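Beta-L-arabinobiosidase (Bacteroides thetaiotaomicron, PDB 5MQR) probably acts as a beta-L-arabinobiosidase or arabinofuranosidase on plant pectin, and may also have a sialidase-type activity. Local coordinates at residues V57-E62 and K395-I400; P357-G362 and Y588-A593; K815-P820 and M875-S880; T867-F872 and N882-I887. All coordinates share one frame; numbering follows the deposited sequence.

Contact 1: V57-E62 and K395-I400; sequences VRANRE and KEDMWI
An antiparallel beta bridge between Val57 and Met398 joins the end of strand 52-57 to the start of strand 397-403, a seam between parts of the chain more than three hundred residues apart. Two backbone bonds make the hydrogen-bonded pair: Val57 N donates to Met398 O at 3.1 Å, almost straight at 170°, and Met398 N donates back to Val57 O at 3.0 Å. Above this pair the two side chains run side by side on one face of the sheet, with Val57 CB 3.9 Å from Met398 CB; the selenomethionine then bends twice, carrying its selenium away from the valine. Beyond the bridge a side chain takes over from the backbone. Asp397 keeps CG beside its own backbone N (chi1 -62°), and from there OD1 accepts the N-H of Ala59 at 3.0 Å, nearly along the C-O axis. OD2 forms a salt bridge with Arg359, so Asp397 is held through both oxygens. Glu396 shares that arginine through OE2 and pairs with Lys365 through OE1. Ala59 CB lies against the carbonyl oxygen of Glu396, at 3.5 Å, and against its CG, where Glu396 and Asp397 form a classic beta bulge opposite Val393. A strand from near the N-terminus thus joins strands 387-393 and 397-403 in one sheet, consistent with the ring closure of a beta propeller.

Contact 2: P357-G362 and Y588-A593; sequences PMRYGG and YDLPDA
Tyr360 sets the CE1 corner of its ring obliquely against the methyl of Ala593, with CE1 and CB 3.6 Å apart. The contact is a meeting of two irregular loops, one following propeller strand 349-350 and the other preceding strand 600-610; the second folds into a type II beta turn from Leu590 to Ala593, and the turn brings that methyl round to the tyrosine. At the ring's edge lies Asp589, its carboxylate turned 83° from the ring plane and OD2 3.7 Å from CD1. The same oxygen forms a salt bridge with Arg61, while Tyr360 OH probably hydrogen-bonds to Glu62, so both polar groups are also tied to the loop after strand 52-57.

The backbone of one loop meets the other at Leu590 N, which donates to Arg359 O at 2.9 Å. Asp589 OD1 takes the N-H of Gly361, also at 2.9 Å, although the angle at the hydrogen is only 137°. The leucine then points its branched end into the other loop: CD1 rests 3.9 Å from Pro357 CB, and CG sits beside the carbonyl oxygen of Met358.

Arg359 bends at chi3 (-53°); its NH1 carries the salt bridges to Asp397 and Glu396, and its NE donates to a bridging water. This water accepts from Arg359 NE at 2.9 Å and donates both its protons, one to Tyr360 OH and the other to Ala593 O.

Contact 3: K815-P820 and M875-S880; sequences KKYARP and MRTDSS
The ring of Tyr817 is packed on both faces by aliphatic carbon. Arg876 CG stands over one face, 3.7 Å from the ring centroid and only 15° off the normal, in a CH-pi contact; Lys815 CB, from the tyrosine's own segment, lies over the opposite face. The arginine chain carries on across the ring, bringing CD to within 3.5 Å of Tyr817 CE2, and the guanidinium beyond it is inclined 57° to the ring plane. Thr877 completes this shell from the side, placing OG1 at the ring edge, 3.7 Å from CE1.

The chain of Arg876, extended from CG to NE, spans the ring, and at the far end NE is anchored by the carbonyl oxygen of Ser810. The turn that follows is fastened within its own segment, as Arg876 N bonds to Ser879 O.

Next to the aromatic contact is a single antiparallel bridge, the hydrogen-bonded pair of Ala818 and Met875. Ala818 N donates to Met875 O at 3.0 Å. In the other direction Met875 N reaches Ala818 O at 2.9 Å. This pairing sets the tyrosine against the residue next to the bridge, and the Ala818 and Met875 CB atoms come within 4.2 Å of each other.

Both segments belong to the helical glycoside hydrolase domain, consistent with the (alpha/alpha)6 barrel of six-hairpin glycosidases. The Ala818 and Met875 side chains rest on Leu864, near the end of helix 843-864, while Arg819 occupies the N-cap of helix 820-839. The bridge therefore links the entrance of one helix to the loop beyond the short hairpin that follows the next.

Contact 4: T867-F872 and N882-I887; sequences TRHQFF and NVREAI
Arg884 lays its guanidinium flat on the imidazole of His869, with centres 4.2 Å apart and planes inclined by 21°. NH1 lies over the middle of the ring, whereas NH2 turns to the histidine's own backbone and donates to His869 O at 2.9 Å, in the carbonyl plane and on a lone pair. NH1 also forms a salt bridge with Glu926, and the imidazole is positioned by a bond from ND1 to Glu873.

The rest of the arginine packs on Phe871. Its chain is extended from CG to NE, so the aliphatic part passes over the phenyl face. Arg884 CB stands 3.9 Å from the centroid of the Phe871 ring in a CH-pi contact, and the guanidinium and phenyl planes differ by 69°. At the ring's edge the carbonyl oxygen of Glu885 comes 3.2 Å from CE2. One water accepts from Arg884 NE and lies 2.8 Å from Gln870 O; another accepts from Glu885 N and lies near Phe872 O.

A G1 beta bulge at Gln870 and Phe871, opposite Asn866, shapes the hairpin of strands 865-866 and 871-872 that carries His869 and Phe871. This hairpin follows helix 843-864 in the helical glycoside hydrolase domain, consistent with an (alpha/alpha)6 barrel, and the facing loop continues to Ile887, which packs on Pro820 and Thr821 at the start of helix 820-839.

How the contacts relate
The four contacts form two neighbouring pairs on opposite sides of the chain's centre; centres about 12 Å apart within each pair contrast with about 83 Å or more between centres of different pairs. Contact 1 is fully buried, contacts 2 and 4 partly so, and contact 3 lies at the surface. Contact 1 joins strands of one sheet, and contact 2 ties the loop after propeller strand 349-350 to the loop before strand 600-610; these two interlock largely through charge. In the glycoside hydrolase domain, contacts 3 and 4 touch by packing instead. Backbone bridges mark contacts 1 and 3, whereas contact 2 relies on loop bonds and water, and contact 4 on a stacked arginine.

Contact 1: V57-E62 and K395-I400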
# COMPACT_ATOMS: atom_id res chain seq x y z
N VAL A 57 -15.08 29.76 0.36
CA VAL A 57 -16.09 30.83 0.36
C VAL A 57 -17.43 30.31 0.89
O VAL A 57 -17.96 29.32 0.38
CB VAL A 57 -16.30 31.43 -1.05
CG1 VAL A 57 -17.27 32.58 -0.97
CG2 VAL A 57 -14.97 31.86 -1.67
N ARG A 58 -17.95 30.97 1.92
CA ARG A 58 -19.24 30.64 2.52
C ARG A 58 -20.19 31.78 2.23
O ARG A 58 -20.07 32.85 2.82
CB ARG A 58 -19.12 30.44 4.04
CG ARG A 58 -20.40 29.98 4.73
CD ARG A 58 -20.28 30.00 6.25
NE ARG A 58 -21.50 29.38 6.82
CZ ARG A 58 -22.69 29.97 6.90
NH1 ARG A 58 -22.84 31.23 6.50
NH2 ARG A 58 -23.74 29.30 7.39
N ALA A 59 -21.13 31.55 1.32
CA ALA A 59 -22.08 32.59 0.89
C ALA A 59 -22.87 33.14 2.06
O ALA A 59 -23.31 32.37 2.92
CB ALA A 59 -23.03 32.05 -0.17
N ASN A 60 -23.06 34.45 2.10
CA ASN A 60 -23.90 35.08 3.12
C ASN A 60 -24.42 36.41 2.62
O ASN A 60 -23.69 37.39 2.61
CB ASN A 60 -23.09 35.29 4.40
CG ASN A 60 -23.96 35.51 5.63
OD1 ASN A 60 -24.99 36.21 5.60
ND2 ASN A 60 -23.54 34.92 6.74
N ARG A 61 -25.69 36.43 2.22
CA ARG A 61 -26.34 37.65 1.74
C ARG A 61 -26.56 38.70 2.83
O ARG A 61 -26.47 39.90 2.57
CB ARG A 61 -27.68 37.31 1.09
CG ARG A 61 -28.42 38.50 0.48
CD ARG A 61 -29.77 38.06 -0.06
NE ARG A 61 -29.62 36.95 -0.99
CZ ARG A 61 -30.50 35.98 -1.22
NH1 ARG A 61 -31.67 35.92 -0.60
NH2 ARG A 61 -30.19 35.03 -2.11
N GLU A 62 -26.84 38.23 4.03
CA GLU A 62 -27.24 39.08 5.14
C GLU A 62 -26.04 39.77 5.75
O GLU A 62 -26.20 40.83 6.30
CB GLU A 62 -28.00 38.28 6.20
CG GLU A 62 -29.37 37.79 5.73
CD GLU A 62 -29.37 36.50 4.88
OE1 GLU A 62 -28.35 35.79 4.81
OE2 GLU A 62 -30.41 36.20 4.28
N LYS A 395 -23.71 25.03 -5.89
CA LYS A 395 -23.49 26.32 -6.59
C LYS A 395 -23.65 27.51 -5.64
O LYS A 395 -24.18 28.56 -6.01
CB LYS A 395 -24.44 26.49 -7.77
CG LYS A 395 -24.63 25.24 -8.60
CD LYS A 395 -25.17 25.59 -9.99
CE LYS A 395 -25.42 24.33 -10.79
NZ LYS A 395 -26.21 24.55 -12.04
N GLU A 396 -23.13 27.34 -4.42
CA GLU A 396 -23.32 28.33 -3.35
C GLU A 396 -22.03 28.62 -2.59
O GLU A 396 -21.66 29.78 -2.38
CB GLU A 396 -24.39 27.82 -2.38
CG GLU A 396 -24.74 28.79 -1.26
CD GLU A 396 -26.04 28.41 -0.54
OE1 GLU A 396 -27.12 28.66 -1.12
OE2 GLU A 396 -25.98 27.88 0.60
N ASP A 397 -21.39 27.56 -2.12
CA ASP A 397 -20.15 27.66 -1.36
C ASP A 397 -18.99 27.11 -2.22
O ASP A 397 -19.16 26.12 -2.90
CB ASP A 397 -20.27 26.86 -0.06
CG ASP A 397 -21.36 27.38 0.84
OD1 ASP A 397 -21.54 28.61 0.86
OD2 ASP A 397 -22.04 26.58 1.55
N MSE A 398 -17.82 27.76 -2.15
CA MSE A 398 -16.63 27.35 -2.90
C MSE A 398 -15.73 26.56 -1.99
O MSE A 398 -15.49 26.95 -0.82
CB MSE A 398 -15.90 28.52 -3.54
CG MSE A 398 -16.77 29.46 -4.37
SE MSE A 398 -17.88 28.47 -5.64
CE MSE A 398 -16.42 27.71 -6.72
N TRP A 399 -15.26 25.42 -2.50
CA TRP A 399 -14.43 24.48 -1.76
C TRP A 399 -13.18 24.08 -2.55
O TRP A 399 -13.11 24.24 -3.79
CB TRP A 399 -15.22 23.20 -1.48
CG TRP A 399 -16.26 23.30 -0.46
CD1 TRP A 399 -17.49 23.85 -0.60
CD2 TRP A 399 -16.20 22.79 0.87
NE1 TRP A 399 -18.21 23.70 0.55
CE2 TRP A 399 -17.44 23.07 1.48
CE3 TRP A 399 -15.22 22.11 1.60
CZ2 TRP A 399 -17.72 22.74 2.79
CZ3 TRP A 399 -15.50 21.77 2.93
CH2 TRP A 399 -16.74 22.09 3.51
N ILE A 400 -12.20 23.55 -1.83
CA ILE A 400 -11.08 22.83 -2.42
C ILE A 400 -10.85 21.53 -1.62
O ILE A 400 -11.18 21.46 -0.45
CB ILE A 400 -9.81 23.73 -2.52
CG1 ILE A 400 -8.88 23.27 -3.66
CG2 ILE A 400 -9.04 23.80 -1.18
CD1 ILE A 400 -7.77 24.27 -4.02

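Contact 2: P357-G362 and Y588-A593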
# COMPACT_ATOMS: atom_id res chain seq x y z
N PRO A 357 -26.63 21.97 3.63
CA PRO A 357 -27.92 22.39 3.08
C PRO A 357 -27.77 23.67 2.23
O PRO A 357 -26.99 24.54 2.60
CB PRO A 357 -28.78 22.65 4.32
CG PRO A 357 -27.97 22.34 5.51
CD PRO A 357 -26.55 22.17 5.08
N MSE A 358 -28.49 23.75 1.08
CA MSE A 358 -28.50 24.98 0.30
C MSE A 358 -29.31 26.00 1.06
O MSE A 358 -30.50 25.82 1.29
CB MSE A 358 -29.12 24.75 -1.06
CG MSE A 358 -29.05 25.97 -1.99
SE MSE A 358 -30.13 25.64 -3.60
CE MSE A 358 -29.23 24.06 -4.34
N ARG A 359 -28.68 27.08 1.48
CA ARG A 359 -29.23 28.16 2.28
C ARG A 359 -30.03 29.14 1.45
O ARG A 359 -31.03 29.66 1.95
CB ARG A 359 -28.11 28.84 3.06
CG ARG A 359 -27.39 27.86 4.00
CD ARG A 359 -26.29 28.49 4.82
NE ARG A 359 -25.29 29.24 4.07
CZ ARG A 359 -24.31 28.72 3.34
NH1 ARG A 359 -24.20 27.40 3.16
NH2 ARG A 359 -23.45 29.53 2.75
N TYR A 360 -29.62 29.37 0.20
CA TYR A 360 -30.25 30.35 -0.65
C TYR A 360 -30.76 29.69 -1.91
O TYR A 360 -29.97 29.14 -2.69
CB TYR A 360 -29.26 31.47 -1.00
CG TYR A 360 -28.72 32.17 0.21
CD1 TYR A 360 -29.46 33.16 0.87
CD2 TYR A 360 -27.47 31.84 0.71
CE1 TYR A 360 -28.95 33.81 2.00
CE2 TYR A 360 -26.95 32.48 1.83
CZ TYR A 360 -27.69 33.46 2.47
OH TYR A 360 -27.12 34.04 3.59
N GLY A 361 -32.08 29.74 -2.11
CA GLY A 361 -32.70 29.28 -3.33
C GLY A 361 -32.19 30.07 -4.53
O GLY A 361 -31.60 31.15 -4.38
N GLY A 362 -32.42 29.52 -5.71
CA GLY A 362 -31.99 30.16 -6.94
C GLY A 362 -32.06 29.31 -8.21
O GLY A 362 -31.90 28.07 -8.17
N TYR A 588 -36.75 28.52 -2.28
CA TYR A 588 -36.89 29.17 -0.96
C TYR A 588 -35.50 29.38 -0.37
O TYR A 588 -34.54 28.71 -0.78
CB TYR A 588 -37.78 28.32 -0.01
CG TYR A 588 -37.37 26.86 0.11
CD1 TYR A 588 -36.37 26.48 0.98
CD2 TYR A 588 -37.98 25.85 -0.66
CE1 TYR A 588 -35.98 25.16 1.11
CE2 TYR A 588 -37.59 24.50 -0.55
CZ TYR A 588 -36.59 24.17 0.35
OH TYR A 588 -36.14 22.86 0.51
N ASP A 589 -35.38 30.32 0.55
CA ASP A 589 -34.22 30.41 1.41
C ASP A 589 -34.57 29.71 2.71
O ASP A 589 -35.73 29.67 3.11
CB ASP A 589 -33.81 31.87 1.68
CG ASP A 589 -33.34 32.62 0.40
OD1 ASP A 589 -33.19 31.98 -0.67
OD2 ASP A 589 -33.12 33.86 0.48
N LEU A 590 -33.57 29.13 3.35
CA LEU A 590 -33.76 28.59 4.68
C LEU A 590 -33.93 29.74 5.70
O LEU A 590 -33.31 30.81 5.54
CB LEU A 590 -32.59 27.70 5.08
CG LEU A 590 -32.33 26.46 4.21
CD1 LEU A 590 -31.12 25.73 4.76
CD2 LEU A 590 -33.56 25.57 4.14
N PRO A 591 -34.75 29.51 6.74
CA PRO A 591 -34.92 30.58 7.73
C PRO A 591 -33.61 30.94 8.42
O PRO A 591 -32.84 30.05 8.78
CB PRO A 591 -35.92 29.98 8.73
CG PRO A 591 -36.69 28.95 7.94
CD PRO A 591 -35.62 28.35 7.04
N ASP A 592 -33.36 32.23 8.56
CA ASP A 592 -32.14 32.73 9.22
C ASP A 592 -30.89 32.24 8.47
O ASP A 592 -29.90 31.82 9.07
CB ASP A 592 -32.14 32.36 10.72
CG ASP A 592 -31.17 33.22 11.55
OD1 ASP A 592 -30.63 34.25 11.08
OD2 ASP A 592 -30.95 32.85 12.72
N ALA A 593 -30.95 32.35 7.14
CA ALA A 593 -29.93 31.80 6.25
C ALA A 593 -28.51 32.28 6.51
O ALA A 593 -27.56 31.53 6.26
CB ALA A 593 -30.30 32.10 4.81
O HOH W 1 -25.16 32.02 4.77
O HOH W 2 -32.13 33.27 -2.73

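Contact 3: K815-P820 and M875-S880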
# COMPACT_ATOMS: atom_id res chain seq x y z
N LYS A 815 33.15 -45.67 6.24
CA LYS A 815 34.42 -45.06 5.85
C LYS A 815 34.62 -43.78 6.65
O LYS A 815 33.67 -43.20 7.17
CB LYS A 815 34.49 -44.72 4.35
CG LYS A 815 34.26 -45.87 3.37
CD LYS A 815 35.38 -46.89 3.40
CE LYS A 815 35.23 -47.88 2.25
NZ LYS A 815 35.93 -49.16 2.56
N LYS A 816 35.88 -43.36 6.71
CA LYS A 816 36.30 -42.19 7.44
C LYS A 816 36.87 -41.24 6.44
O LYS A 816 38.05 -40.91 6.49
CB LYS A 816 37.34 -42.55 8.51
CG LYS A 816 36.79 -43.49 9.57
CD LYS A 816 37.74 -43.66 10.74
CE LYS A 816 37.01 -44.36 11.86
NZ LYS A 816 37.94 -44.80 12.92
N TYR A 817 36.03 -40.81 5.51
CA TYR A 817 36.45 -39.85 4.53
C TYR A 817 36.15 -38.43 5.03
O TYR A 817 35.15 -38.18 5.72
CB TYR A 817 35.75 -40.10 3.19
CG TYR A 817 36.03 -41.42 2.50
CD1 TYR A 817 37.15 -42.22 2.81
CD2 TYR A 817 35.19 -41.86 1.48
CE1 TYR A 817 37.39 -43.41 2.14
CE2 TYR A 817 35.42 -43.05 0.80
CZ TYR A 817 36.53 -43.82 1.14
OH TYR A 817 36.75 -44.99 0.50
N ALA A 818 37.01 -37.50 4.63
CA ALA A 818 36.84 -36.10 4.95
C ALA A 818 35.90 -35.47 3.92
O ALA A 818 36.31 -35.00 2.88
CB ALA A 818 38.18 -35.39 4.98
N ARG A 819 34.61 -35.46 4.27
CA ARG A 819 33.56 -34.95 3.41
C ARG A 819 33.31 -33.45 3.68
O ARG A 819 33.38 -33.03 4.84
CB ARG A 819 32.30 -35.77 3.64
CG ARG A 819 32.40 -37.18 3.09
CD ARG A 819 31.29 -38.09 3.62
NE ARG A 819 29.96 -37.60 3.25
CZ ARG A 819 29.35 -37.78 2.07
NH1 ARG A 819 29.91 -38.45 1.08
NH2 ARG A 819 28.12 -37.27 1.90
N PRO A 820 33.02 -32.64 2.62
CA PRO A 820 32.78 -31.21 2.89
C PRO A 820 31.48 -30.91 3.62
O PRO A 820 31.29 -29.77 4.00
CB PRO A 820 32.76 -30.57 1.49
CG PRO A 820 32.44 -31.69 0.58
CD PRO A 820 33.13 -32.88 1.17
N MSE A 875 37.56 -36.02 0.43
CA MSE A 875 38.94 -36.49 0.38
C MSE A 875 38.84 -37.89 0.93
O MSE A 875 38.44 -38.10 2.08
CB MSE A 875 39.77 -35.44 1.11
CG MSE A 875 41.29 -35.58 1.11
SE MSE A 875 42.10 -35.74 -0.70
CE MSE A 875 41.71 -34.09 -1.63
N ARG A 876 39.13 -38.88 0.09
CA ARG A 876 39.27 -40.27 0.56
C ARG A 876 40.63 -40.44 1.25
O ARG A 876 41.45 -39.51 1.26
CB ARG A 876 39.08 -41.29 -0.59
CG ARG A 876 37.71 -41.22 -1.28
CD ARG A 876 37.43 -42.49 -2.07
NE ARG A 876 36.09 -42.50 -2.68
CZ ARG A 876 35.81 -42.59 -3.98
NH1 ARG A 876 36.76 -42.68 -4.91
NH2 ARG A 876 34.55 -42.62 -4.37
N THR A 877 40.85 -41.61 1.83
CA THR A 877 42.08 -41.95 2.57
C THR A 877 43.37 -41.42 1.93
O THR A 877 44.22 -40.89 2.64
CB THR A 877 42.18 -43.48 2.72
OG1 THR A 877 40.90 -44.01 3.08
CG2 THR A 877 43.24 -43.87 3.77
N ASP A 878 43.49 -41.54 0.61
CA ASP A 878 44.71 -41.19 -0.13
C ASP A 878 44.62 -40.02 -1.09
O ASP A 878 45.54 -39.21 -1.17
CB ASP A 878 45.19 -42.41 -0.90
CG ASP A 878 45.75 -43.49 0.02
OD1 ASP A 878 46.79 -43.24 0.67
OD2 ASP A 878 45.12 -44.57 0.10
N SER A 879 43.54 -39.96 -1.87
CA SER A 879 43.34 -38.88 -2.83
C SER A 879 41.88 -38.45 -2.88
O SER A 879 41.02 -39.05 -2.22
CB SER A 879 43.81 -39.33 -4.21
OG SER A 879 42.96 -40.36 -4.67
N SER A 880 41.61 -37.41 -3.66
CA SER A 880 40.25 -36.89 -3.84
C SER A 880 39.32 -37.98 -4.36
O SER A 880 39.76 -38.91 -5.02
CB SER A 880 40.24 -35.72 -4.81
OG SER A 880 38.98 -35.09 -4.79

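Contact 4: T867-F872 and N882-I887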
# COMPACT_ATOMS: atom_id res chain seq x y z
N THR A 867 41.95 -29.26 -7.23
CA THR A 867 42.46 -28.28 -8.20
C THR A 867 42.33 -28.74 -9.66
O THR A 867 42.35 -27.90 -10.55
CB THR A 867 43.94 -27.90 -7.92
OG1 THR A 867 44.70 -29.09 -7.76
CG2 THR A 867 44.07 -27.04 -6.66
N ARG A 868 42.21 -30.05 -9.91
CA ARG A 868 41.94 -30.55 -11.28
C ARG A 868 40.52 -30.17 -11.70
O ARG A 868 40.32 -29.59 -12.76
CB ARG A 868 42.20 -32.08 -11.40
CG ARG A 868 43.70 -32.43 -11.49
CD ARG A 868 44.12 -33.91 -11.30
NE ARG A 868 43.31 -34.74 -10.38
CZ ARG A 868 43.17 -34.58 -9.05
NH1 ARG A 868 43.73 -33.55 -8.40
NH2 ARG A 868 42.42 -35.43 -8.34
N HIS A 869 39.55 -30.46 -10.83
CA HIS A 869 38.13 -30.15 -11.08
C HIS A 869 37.69 -28.71 -10.79
O HIS A 869 36.67 -28.27 -11.32
CB HIS A 869 37.24 -31.10 -10.27
CG HIS A 869 37.20 -32.49 -10.79
ND1 HIS A 869 36.54 -33.51 -10.13
CD2 HIS A 869 37.74 -33.04 -11.90
CE1 HIS A 869 36.65 -34.62 -10.83
NE2 HIS A 869 37.39 -34.37 -11.90
N GLN A 870 38.43 -28.01 -9.94
CA GLN A 870 38.00 -26.70 -9.43
C GLN A 870 36.63 -26.82 -8.76
O GLN A 870 35.61 -26.34 -9.25
CB GLN A 870 38.04 -25.64 -10.54
CG GLN A 870 39.40 -25.53 -11.20
CD GLN A 870 39.44 -24.46 -12.25
OE1 GLN A 870 39.36 -23.26 -11.96
NE2 GLN A 870 39.55 -24.87 -13.50
N PHE A 871 36.64 -27.50 -7.63
CA PHE A 871 35.43 -27.88 -6.93
C PHE A 871 35.80 -28.52 -5.58
O PHE A 871 36.79 -29.26 -5.48
CB PHE A 871 34.63 -28.89 -7.77
CG PHE A 871 33.17 -28.86 -7.51
CD1 PHE A 871 32.36 -27.89 -8.10
CD2 PHE A 871 32.60 -29.78 -6.64
CE1 PHE A 871 31.00 -27.85 -7.83
CE2 PHE A 871 31.24 -29.74 -6.37
CZ PHE A 871 30.44 -28.77 -6.97
N PHE A 872 35.02 -28.21 -4.54
CA PHE A 872 35.22 -28.81 -3.23
C PHE A 872 34.67 -30.21 -3.25
O PHE A 872 33.52 -30.41 -3.62
CB PHE A 872 34.51 -28.02 -2.13
CG PHE A 872 35.15 -26.71 -1.82
CD1 PHE A 872 36.34 -26.67 -1.12
CD2 PHE A 872 34.57 -25.51 -2.22
CE1 PHE A 872 36.94 -25.46 -0.83
CE2 PHE A 872 35.16 -24.29 -1.91
CZ PHE A 872 36.35 -24.27 -1.21
N ASN A 882 37.28 -37.34 -6.59
CA ASN A 882 37.17 -36.99 -8.01
C ASN A 882 35.76 -37.15 -8.52
O ASN A 882 35.53 -37.81 -9.54
CB ASN A 882 38.14 -37.82 -8.85
CG ASN A 882 39.58 -37.46 -8.62
OD1 ASN A 882 39.92 -36.28 -8.48
ND2 ASN A 882 40.43 -38.46 -8.59
N VAL A 883 34.81 -36.57 -7.77
CA VAL A 883 33.43 -36.44 -8.16
C VAL A 883 32.87 -35.13 -7.62
O VAL A 883 33.00 -34.82 -6.42
CB VAL A 883 32.58 -37.66 -7.70
CG1 VAL A 883 32.64 -37.88 -6.19
CG2 VAL A 883 31.14 -37.54 -8.19
N ARG A 884 32.29 -34.34 -8.50
CA ARG A 884 31.60 -33.12 -8.11
C ARG A 884 30.21 -33.51 -7.61
O ARG A 884 29.41 -34.11 -8.36
CB ARG A 884 31.48 -32.15 -9.27
CG ARG A 884 32.79 -31.69 -9.89
CD ARG A 884 32.49 -30.61 -10.91
NE ARG A 884 33.67 -30.10 -11.61
CZ ARG A 884 34.33 -30.74 -12.58
NH1 ARG A 884 33.95 -31.94 -13.00
NH2 ARG A 884 35.38 -30.15 -13.13
N GLU A 885 29.94 -33.18 -6.35
CA GLU A 885 28.64 -33.48 -5.72
C GLU A 885 28.02 -32.20 -5.19
O GLU A 885 28.69 -31.19 -5.04
CB GLU A 885 28.82 -34.50 -4.58
CG GLU A 885 29.31 -35.87 -5.03
CD GLU A 885 29.70 -36.79 -3.88
OE1 GLU A 885 30.51 -36.40 -3.01
OE2 GLU A 885 29.17 -37.92 -3.85
N ALA A 886 26.73 -32.26 -4.88
CA ALA A 886 26.04 -31.10 -4.31
C ALA A 886 26.68 -30.68 -2.98
O ALA A 886 26.65 -29.48 -2.65
CB ALA A 886 24.56 -31.39 -4.10
N ILE A 887 27.24 -31.66 -2.25
CA ILE A 887 27.89 -31.37 -0.98
C ILE A 887 29.06 -30.40 -1.14
O ILE A 887 29.41 -29.73 -0.19
CB ILE A 887 28.35 -32.62 -0.18
CG1 ILE A 887 29.38 -33.46 -0.95
CG2 ILE A 887 27.14 -33.44 0.22
CD1 ILE A 887 30.10 -34.49 -0.07
O HOH W 3 33.94 -27.26 -11.27
O HOH W 4 31.71 -32.57 -4.18